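Local coordinates for DUF5610 domain-containing protein (Chromobacterium violaceum, PDB 3SJR) that is of unknown function but folds into an all-helical DUF5610 domain that is found as an assembly of two copies, at residues Met101-Met105 against Phe168-Leu172. Numbering follows the deposited sequence.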
HETATM    1  N   MSE A 101      -3.779   4.477   5.071  1.00 79.96           N
HETATM    2  CA  MSE A 101      -4.767   5.503   4.845  1.00 79.85           C
HETATM    3  C   MSE A 101      -4.345   6.808   5.478  1.00 80.73           C
HETATM    4  O   MSE A 101      -4.763   7.882   5.025  1.00 81.34           O
HETATM    5  CB  MSE A 101      -6.123   5.028   5.337  1.00 78.78           C
HETATM    6  CG  MSE A 101      -6.639   3.912   4.442  1.00 80.45           C
HETATM    7 SE   MSE A 101      -8.209   2.937   5.022  1.00 84.88          SE
HETATM    8  CE  MSE A 101      -7.574   2.535   6.792  1.00 84.33           C
ATOM      9  N   GLU A 102      -3.484   6.706   6.494  1.00 81.44           N
ATOM     10  CA  GLU A 102      -2.955   7.861   7.205  1.00 82.44           C
ATOM     11  C   GLU A 102      -2.100   8.675   6.284  1.00 82.97           C
ATOM     12  O   GLU A 102      -2.258   9.896   6.196  1.00 83.48           O
ATOM     13  CB  GLU A 102      -2.117   7.428   8.408  1.00 84.01           C
ATOM     14  CG  GLU A 102      -2.930   7.150   9.665  1.00 85.48           C
ATOM     15  CD  GLU A 102      -3.673   8.380  10.166  1.00 87.74           C
ATOM     16  OE1 GLU A 102      -4.928   8.315  10.179  1.00 87.40           O
ATOM     17  OE2 GLU A 102      -3.013   9.401  10.516  1.00 87.69           O
ATOM     18  N   ILE A 103      -1.193   7.987   5.602  1.00 83.11           N
ATOM     19  CA  ILE A 103      -0.259   8.620   4.681  1.00 84.39           C
ATOM     20  C   ILE A 103      -1.044   9.339   3.588  1.00 83.58           C
ATOM     21  O   ILE A 103      -0.814  10.525   3.305  1.00 84.54           O
ATOM     22  CB  ILE A 103       0.679   7.589   4.006  1.00 85.52           C
ATOM     23  CG1 ILE A 103       1.267   6.581   5.010  1.00 86.00           C
ATOM     24  CG2 ILE A 103       1.748   8.298   3.190  1.00 87.52           C
ATOM     25  CD1 ILE A 103       2.398   7.093   5.866  1.00 88.06           C
ATOM     26  N   LEU A 104      -1.982   8.609   2.992  1.00 81.96           N
ATOM     27  CA  LEU A 104      -2.848   9.147   1.954  1.00 81.17           C
ATOM     28  C   LEU A 104      -3.535  10.424   2.412  1.00 81.09           C
ATOM     29  O   LEU A 104      -3.414  11.460   1.760  1.00 82.09           O
ATOM     30  CB  LEU A 104      -3.847   8.091   1.496  1.00 79.67           C
ATOM     31  CG  LEU A 104      -3.159   6.905   0.814  1.00 79.76           C
ATOM     32  CD1 LEU A 104      -4.168   5.985   0.158  1.00 78.41           C
ATOM     33  CD2 LEU A 104      -2.123   7.361  -0.215  1.00 80.51           C
HETATM   34  N   MSE A 105      -4.211  10.368   3.550  1.00 80.22           N
HETATM   35  CA  MSE A 105      -4.778  11.578   4.108  1.00 80.96           C
HETATM   36  C   MSE A 105      -3.726  12.671   4.292  1.00 82.67           C
HETATM   37  O   MSE A 105      -3.941  13.806   3.863  1.00 83.44           O
HETATM   38  CB  MSE A 105      -5.449  11.288   5.430  1.00 80.37           C
HETATM   39  CG  MSE A 105      -6.333  12.398   5.884  1.00 82.26           C
HETATM   40 SE   MSE A 105      -7.490  11.724   7.276  1.00 88.90          SE
HETATM   41  CE  MSE A 105      -6.137  11.359   8.650  1.00 88.33           C
ATOM     42  N   PHE A 168     -11.312   3.371  10.939  1.00 73.36           N
ATOM     43  CA  PHE A 168     -11.181   4.642  10.251  1.00 73.85           C
ATOM     44  C   PHE A 168     -12.255   5.638  10.652  1.00 76.41           C
ATOM     45  O   PHE A 168     -11.967   6.817  10.818  1.00 77.53           O
ATOM     46  CB  PHE A 168     -11.151   4.482   8.733  1.00 71.96           C
ATOM     47  CG  PHE A 168     -10.459   5.626   8.035  1.00 73.08           C
ATOM     48  CD1 PHE A 168      -9.074   5.790   8.144  1.00 73.45           C
ATOM     49  CD2 PHE A 168     -11.188   6.566   7.306  1.00 75.39           C
ATOM     50  CE1 PHE A 168      -8.424   6.858   7.526  1.00 74.02           C
ATOM     51  CE2 PHE A 168     -10.551   7.637   6.676  1.00 75.35           C
ATOM     52  CZ  PHE A 168      -9.162   7.785   6.788  1.00 74.94           C
ATOM     53  N   GLU A 169     -13.483   5.160  10.824  1.00 78.09           N
ATOM     54  CA  GLU A 169     -14.564   6.021  11.268  1.00 81.45           C
ATOM     55  C   GLU A 169     -14.144   6.662  12.559  1.00 82.95           C
ATOM     56  O   GLU A 169     -14.350   7.848  12.765  1.00 84.85           O
ATOM     57  CB  GLU A 169     -15.860   5.233  11.471  1.00 83.72           C
ATOM     58  CG  GLU A 169     -16.620   4.892  10.187  1.00 86.32           C
ATOM     59  CD  GLU A 169     -17.730   3.852  10.423  1.00 93.98           C
ATOM     60  OE1 GLU A 169     -18.773   4.220  11.021  1.00 99.45           O
ATOM     61  OE2 GLU A 169     -17.571   2.667  10.008  1.00 94.32           O
ATOM     62  N   GLU A 170     -13.521   5.869  13.417  1.00 82.75           N
ATOM     63  CA  GLU A 170     -13.100   6.346  14.725  1.00 85.26           C
ATOM     64  C   GLU A 170     -11.973   7.355  14.608  1.00 84.60           C
ATOM     65  O   GLU A 170     -11.967   8.384  15.264  1.00 86.69           O
ATOM     66  CB  GLU A 170     -12.665   5.177  15.603  1.00 85.61           C
ATOM     67  CG  GLU A 170     -13.804   4.376  16.221  1.00 87.80           C
ATOM     68  CD  GLU A 170     -13.363   3.575  17.437  1.00 90.09           C
ATOM     69  OE1 GLU A 170     -12.141   3.495  17.702  1.00 89.72           O
ATOM     70  OE2 GLU A 170     -14.238   3.029  18.139  1.00 93.12           O
ATOM     71  N   ARG A 171     -11.018   7.044  13.753  1.00 82.13           N
ATOM     72  CA  ARG A 171      -9.906   7.925  13.523  1.00 82.44           C
ATOM     73  C   ARG A 171     -10.395   9.305  13.112  1.00 84.03           C
ATOM     74  O   ARG A 171      -9.874  10.316  13.591  1.00 85.98           O
ATOM     75  CB  ARG A 171      -9.005   7.335  12.442  1.00 79.46           C
ATOM     76  CG  ARG A 171      -8.124   8.336  11.739  1.00 79.10           C
ATOM     77  CD  ARG A 171      -7.013   8.738  12.639  1.00 82.62           C
ATOM     78  NE  ARG A 171      -6.177   9.769  12.043  1.00 83.99           N
ATOM     79  CZ  ARG A 171      -6.257  11.060  12.334  1.00 86.74           C
ATOM     80  NH1 ARG A 171      -7.152  11.511  13.212  1.00 89.59           N
ATOM     81  NH2 ARG A 171      -5.435  11.902  11.741  1.00 87.54           N
ATOM     82  N   LEU A 172     -11.403   9.343  12.238  1.00 83.80           N
ATOM     83  CA  LEU A 172     -11.910  10.609  11.691  1.00 85.50           C
ATOM     84  C   LEU A 172     -12.566  11.482  12.723  1.00 89.85           C
ATOM     85  O   LEU A 172     -12.772  12.664  12.485  1.00 91.72           O
ATOM     86  CB  LEU A 172     -12.896  10.372  10.559  1.00 84.32           C
ATOM     87  CG  LEU A 172     -12.303   9.772   9.286  1.00 81.31           C
ATOM     88  CD1 LEU A 172     -13.425   9.376   8.358  1.00 81.18           C
ATOM     89  CD2 LEU A 172     -11.336  10.727   8.606  1.00 80.24           C
TER
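Helix 92-110 meets the C-terminal end of helix 151-171 through an apolar patch bordered by one ion pair. Phe168 fills the gap between the two selenomethionines, one helical turn apart, that helix 92-110 directs toward it. Phe168 CE1 lies 3.7 Å from Met101 CB, and Phe168 CZ 4.3 Å from Met105 SE. The selenium of Met101 also sits 4.7 Å from the Phe168 ring centroid, 26° off the ring normal, a Met-aromatic contact. Farther along, Met105 SE reaches Leu172 CD2 at 4.2 Å, so this selenium touches both Phe168 and the residue one turn later. The polar part is a salt bridge: Arg171 NE donates a hydrogen bond to Glu102 OE1 at 2.7 Å, with Glu102 OE1 at the guanidinium edge, near its plane. Beside it, the Met105 methyl CE packs 3.2 Å from Arg171 NH2. Val81, from a loop, touches both charged side chains, whereas Phe124, Ala125 and Ala128 of helix 117-145 extend the apolar side, and Ile70 of the second subunit packs on Met101. The contact is thus side-chain packing between helices 92-110 and 151-171 of an all-helical DUF5610-family chain, its aromatic buried and its ion pair more exposed.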